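Long-range contacts in beta-ketoacyl synthase (Pseudomonas aeruginosa, PDB 4CW4), which condenses acetyl-CoA with malonyl-ACP to make beta-acetoacetyl-ACP, the primer that starts bacterial fatty acid synthesis: residues 348-353 / 504-509; 356-361 / 442-447. One frame throughout, in Å; residues are numbered along the deposited sequence.

How the contacts relate
Contacts 1 and 2 both use the loop between helix 334-341 and strand 366-374. Contact 1 ties its earlier part to another loop, 504-509. Contact 2 sets its later part on the start of helix 444-461. Their centres lie about 9 Å apart, and R353 joins them: its N donates to S442 OG and its O accepts from N358 ND2. Both are partly buried. Contact 1 has a charged, watered outer side at R350 and D506. Contact 2 is held more by backbone, amide and proline packing, with one charged side chain, R447, bonded to the N358 amide, and E357 reached through water. Its inner end, F361, comes closer to the predicted catalytic H477 than anything in contact 1.

Contact 1: 348-353 / 504-509; sequences FRRASR and TIDKVA
T504 and R350 carry most of this contact, with R353 behind them. T504 works through its hydroxyl, its methyl and its carbonyl O. Its OG1 sits between the backbone N and the carbonyl carbon (chi1 54°) and donates to S352 O at 2.7 Å, on a lone pair in the carbonyl plane. Its methyl CG2 lies along S352 O and R349 O. Its own carbonyl O is gripped side-on by the R350 guanidinium: R350 NE and R350 NH2 each lie 2.9 Å from T504 O. Both nitrogens come from above the carbonyl plane, while T504 O stays near the guanidinium plane. A bend at chi3 of R350 (64°) turns the group this way. R350 NH2 also makes a salt bridge to D506 OD2, at 2.9 Å. The carboxylate stands almost upright to the guanidinium, the planes 88° apart. R353 NH2 lies over one face of the R350 guanidinium, and R353 CB packs on I505 CG2 at 3.6 Å. Two waters link D506 OD2 to R350 NH1 and to R353 NH1. This is a loop-to-loop junction within the ketosynthase domain. Exposed and modelled in two conformers, one making this salt bridge, D506 probably offsets the positive charge of the two close arginines. The bonds to T504 O and S352 O each tie a side chain of one loop to a backbone carbonyl of the other.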
# COMPACT_ATOMS: atom_id res chain seq x y z
N PHE A 348 18.84 24.39 12.35
CA PHE A 348 17.96 23.38 11.79
C PHE A 348 18.73 22.28 11.07
O PHE A 348 18.17 21.23 10.82
CB PHE A 348 16.92 24.00 10.88
CG PHE A 348 15.88 24.80 11.62
CD1 PHE A 348 14.93 24.16 12.37
CD2 PHE A 348 15.88 26.19 11.57
CE1 PHE A 348 13.97 24.89 13.07
CE2 PHE A 348 14.93 26.91 12.27
CZ PHE A 348 13.97 26.25 13.03
N ARG A 349 20.00 22.52 10.76
CA ARG A 349 20.82 21.45 10.19
C ARG A 349 21.06 20.33 11.19
O ARG A 349 21.43 19.23 10.79
CB ARG A 349 22.15 22.01 9.66
CG ARG A 349 21.88 22.95 8.49
CD ARG A 349 23.07 23.67 7.90
NE ARG A 349 22.61 24.33 6.67
CZ ARG A 349 22.04 25.53 6.62
NH1 ARG A 349 21.91 26.26 7.72
NH2 ARG A 349 21.63 26.02 5.46
N ARG A 350 20.82 20.61 12.47
CA ARG A 350 20.98 19.59 13.51
C ARG A 350 19.61 19.19 14.06
O ARG A 350 19.50 18.74 15.21
CB ARG A 350 21.90 20.09 14.61
CG ARG A 350 23.32 20.33 14.12
CD ARG A 350 24.21 20.93 15.19
NE ARG A 350 24.39 20.03 16.32
CZ ARG A 350 25.00 20.33 17.45
NH1 ARG A 350 25.51 21.53 17.64
NH2 ARG A 350 25.07 19.41 18.41
N ALA A 351 18.56 19.30 13.25
CA ALA A 351 17.23 18.95 13.74
C ALA A 351 17.12 17.46 14.08
O ALA A 351 16.35 17.07 14.95
CB ALA A 351 16.16 19.32 12.74
N SER A 352 17.89 16.65 13.36
CA SER A 352 17.85 15.20 13.51
C SER A 352 19.09 14.70 14.25
O SER A 352 20.21 14.73 13.72
CB SER A 352 17.72 14.54 12.15
OG SER A 352 17.46 13.15 12.30
N ARG A 353 18.86 14.25 15.48
CA ARG A 353 19.89 13.92 16.47
C ARG A 353 19.69 12.50 17.04
O ARG A 353 19.38 12.35 18.22
CB ARG A 353 19.81 14.94 17.61
CG ARG A 353 20.29 16.34 17.22
CD ARG A 353 19.69 17.40 18.16
NE ARG A 353 20.16 18.77 17.93
CZ ARG A 353 21.12 19.37 18.63
NH1 ARG A 353 21.79 18.72 19.58
NH2 ARG A 353 21.44 20.63 18.35
N THR A 504 25.49 15.20 14.21
CA THR A 504 24.60 16.21 14.74
C THR A 504 24.50 16.21 16.27
O THR A 504 23.97 17.17 16.84
CB THR A 504 23.20 16.01 14.20
OG1 THR A 504 22.80 14.66 14.47
CG2 THR A 504 23.15 16.25 12.70
N ILE A 505 24.99 15.17 16.93
CA ILE A 505 24.92 15.08 18.39
C ILE A 505 26.26 15.40 19.03
O ILE A 505 27.32 15.20 18.43
CB ILE A 505 24.36 13.71 18.89
CG1 ILE A 505 25.37 12.58 18.71
CG2 ILE A 505 23.04 13.40 18.18
CD1 ILE A 505 24.91 11.27 19.34
N ASP A 506 26.21 15.89 20.27
CA ASP A 506 27.45 16.21 20.98
C ASP A 506 27.90 15.09 21.86
O ASP A 506 29.08 15.00 22.20
CB ASP A 506 27.25 17.46 21.81
CG ASP A 506 27.22 18.67 20.95
OD1 ASP A 506 28.14 18.78 20.12
OD2 ASP A 506 26.27 19.47 21.04
N LYS A 507 26.94 14.28 22.24
CA LYS A 507 27.17 13.06 22.96
C LYS A 507 25.85 12.31 23.00
O LYS A 507 24.77 12.86 22.74
CB LYS A 507 27.69 13.31 24.36
CG LYS A 507 26.65 13.60 25.41
CD LYS A 507 27.17 13.19 26.79
CE LYS A 507 26.02 13.07 27.77
NZ LYS A 507 25.12 14.24 27.64
N VAL A 508 25.96 11.05 23.34
CA VAL A 508 24.82 10.17 23.42
C VAL A 508 24.01 10.53 24.66
O VAL A 508 24.59 10.80 25.72
CB VAL A 508 25.32 8.71 23.42
CG1 VAL A 508 24.20 7.75 23.71
CG2 VAL A 508 25.99 8.40 22.07
N ALA A 509 22.69 10.59 24.54
CA ALA A 509 21.86 10.92 25.70
C ALA A 509 22.10 9.97 26.86
O ALA A 509 22.36 8.77 26.67
CB ALA A 509 20.37 10.96 25.33
O HOH W 1 26.63 21.87 20.28
O HOH W 2 23.68 19.17 22.15

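Contact 2: 356-361 / 442-447; sequences GENCGF and STPANR
R447 NH1 is held by two hydrogen bonds, one to N358 OD1 at 3.1 Å and one to a water at 2.8 Å. The arginine and asparagine meet tip to tip, their flat groups 44° apart. The nitrogen approaches N358 OD1 from well above the amide plane (62° out of it). R447 NE forms a salt bridge with D511, and R447 NH2 reaches E357 OE1 through a second water. P444 CB lies over one face of the guanidinium. N358 CG takes the crowded position between N and carbonyl carbon. This brings the amide down onto 442-444: N358 OD1 touches P444 CD at 3.3 Å, and N358 ND2 passes over the S442 backbone to bond R353 O. Beside it, G360 N donates to S442 O at 2.9 Å, in the carbonyl plane. G360 has a positive phi (124°), at which a CB would strike the preceding carbonyl O. A further water joins C359 N, G360 O and S442 OG. T443 is the N-cap of helix 444-461: its OG1 accepts from N446 N at 2.9 Å. F361 leads inward, where its ring meets H477, a predicted active-site residue. Segment 442-447 closely follows H439, also predicted to be catalytic, in the sequence His-Gly-Ser-Ser-Thr-Pro, a variant of the His-Gly-Thr-Gly-Thr-Pro motif of ketosynthases of this family; S442, at positive phi, stands where that motif has Gly.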
# COMPACT_ATOMS: atom_id res chain seq x y z
N GLY A 356 20.96 11.17 20.59
CA GLY A 356 21.33 12.31 21.40
C GLY A 356 20.14 12.89 22.12
O GLY A 356 19.05 12.37 22.01
N GLU A 357 20.36 13.96 22.87
CA GLU A 357 19.24 14.81 23.27
C GLU A 357 18.47 15.15 21.99
O GLU A 357 19.04 15.59 21.00
CB GLU A 357 19.72 16.08 23.98
CG GLU A 357 20.51 15.81 25.26
CD GLU A 357 19.68 15.12 26.32
OE1 GLU A 357 18.48 15.43 26.44
OE2 GLU A 357 20.24 14.26 27.04
N ASN A 358 17.16 14.90 22.00
CA ASN A 358 16.38 15.03 20.78
C ASN A 358 14.91 15.22 21.08
O ASN A 358 14.50 15.21 22.26
CB ASN A 358 16.66 13.86 19.79
CG ASN A 358 16.31 12.49 20.35
OD1 ASN A 358 15.45 12.36 21.22
ND2 ASN A 358 16.95 11.45 19.80
N CYS A 359 14.11 15.47 20.04
CA CYS A 359 12.73 15.90 20.26
C CYS A 359 11.80 15.64 19.08
O CYS A 359 10.82 16.36 18.89
CB CYS A 359 12.71 17.38 20.63
SG CYS A 359 13.45 18.48 19.38
N GLY A 360 12.04 14.56 18.34
CA GLY A 360 11.15 14.15 17.27
C GLY A 360 11.88 14.02 15.95
O GLY A 360 12.98 14.56 15.77
N PHE A 361 11.25 13.31 15.02
CA PHE A 361 11.89 13.07 13.74
C PHE A 361 11.72 14.25 12.79
O PHE A 361 10.93 15.17 13.04
CB PHE A 361 11.49 11.69 13.15
CG PHE A 361 10.13 11.60 12.47
CD1 PHE A 361 9.98 11.94 11.13
CD2 PHE A 361 9.07 11.04 13.12
CE1 PHE A 361 8.78 11.78 10.49
CE2 PHE A 361 7.84 10.88 12.47
CZ PHE A 361 7.71 11.25 11.15
N SER A 442 15.49 9.85 15.89
CA SER A 442 15.67 11.10 16.64
C SER A 442 14.49 11.41 17.56
O SER A 442 14.06 12.56 17.65
CB SER A 442 15.95 12.30 15.73
OG SER A 442 16.50 13.39 16.47
N THR A 443 14.02 10.40 18.28
CA THR A 443 12.98 10.63 19.29
C THR A 443 13.41 10.09 20.65
O THR A 443 14.20 9.14 20.73
CB THR A 443 11.63 9.99 18.89
OG1 THR A 443 11.64 8.61 19.23
CG2 THR A 443 11.37 10.14 17.38
N PRO A 444 12.88 10.69 21.73
CA PRO A 444 13.23 10.19 23.06
C PRO A 444 12.83 8.73 23.27
O PRO A 444 13.55 7.97 23.91
CB PRO A 444 12.45 11.12 23.99
CG PRO A 444 12.41 12.40 23.24
CD PRO A 444 12.23 12.00 21.81
N ALA A 445 11.67 8.34 22.74
CA ALA A 445 11.25 6.95 22.83
C ALA A 445 12.17 6.03 22.04
O ALA A 445 12.53 4.95 22.52
CB ALA A 445 9.82 6.78 22.34
N ASN A 446 12.55 6.44 20.84
CA ASN A 446 13.35 5.55 20.01
C ASN A 446 14.75 5.36 20.58
O ASN A 446 15.29 4.25 20.56
CB ASN A 446 13.50 6.02 18.56
CG ASN A 446 14.21 4.98 17.72
OD1 ASN A 446 13.62 3.96 17.36
ND2 ASN A 446 15.49 5.19 17.45
N ARG A 447 15.35 6.41 21.09
CA ARG A 447 16.75 6.28 21.50
C ARG A 447 16.89 5.29 22.64
O ARG A 447 17.85 4.55 22.70
CB ARG A 447 17.36 7.65 21.85
CG ARG A 447 16.88 8.24 23.16
CD ARG A 447 17.34 9.68 23.33
NE ARG A 447 17.11 10.16 24.69
CZ ARG A 447 16.68 11.37 25.05
NH1 ARG A 447 16.39 12.28 24.15
NH2 ARG A 447 16.54 11.65 26.32
O HOH W 3 16.76 14.13 27.94
O HOH W 4 16.29 15.02 24.89
O HOH W 5 15.05 15.61 17.23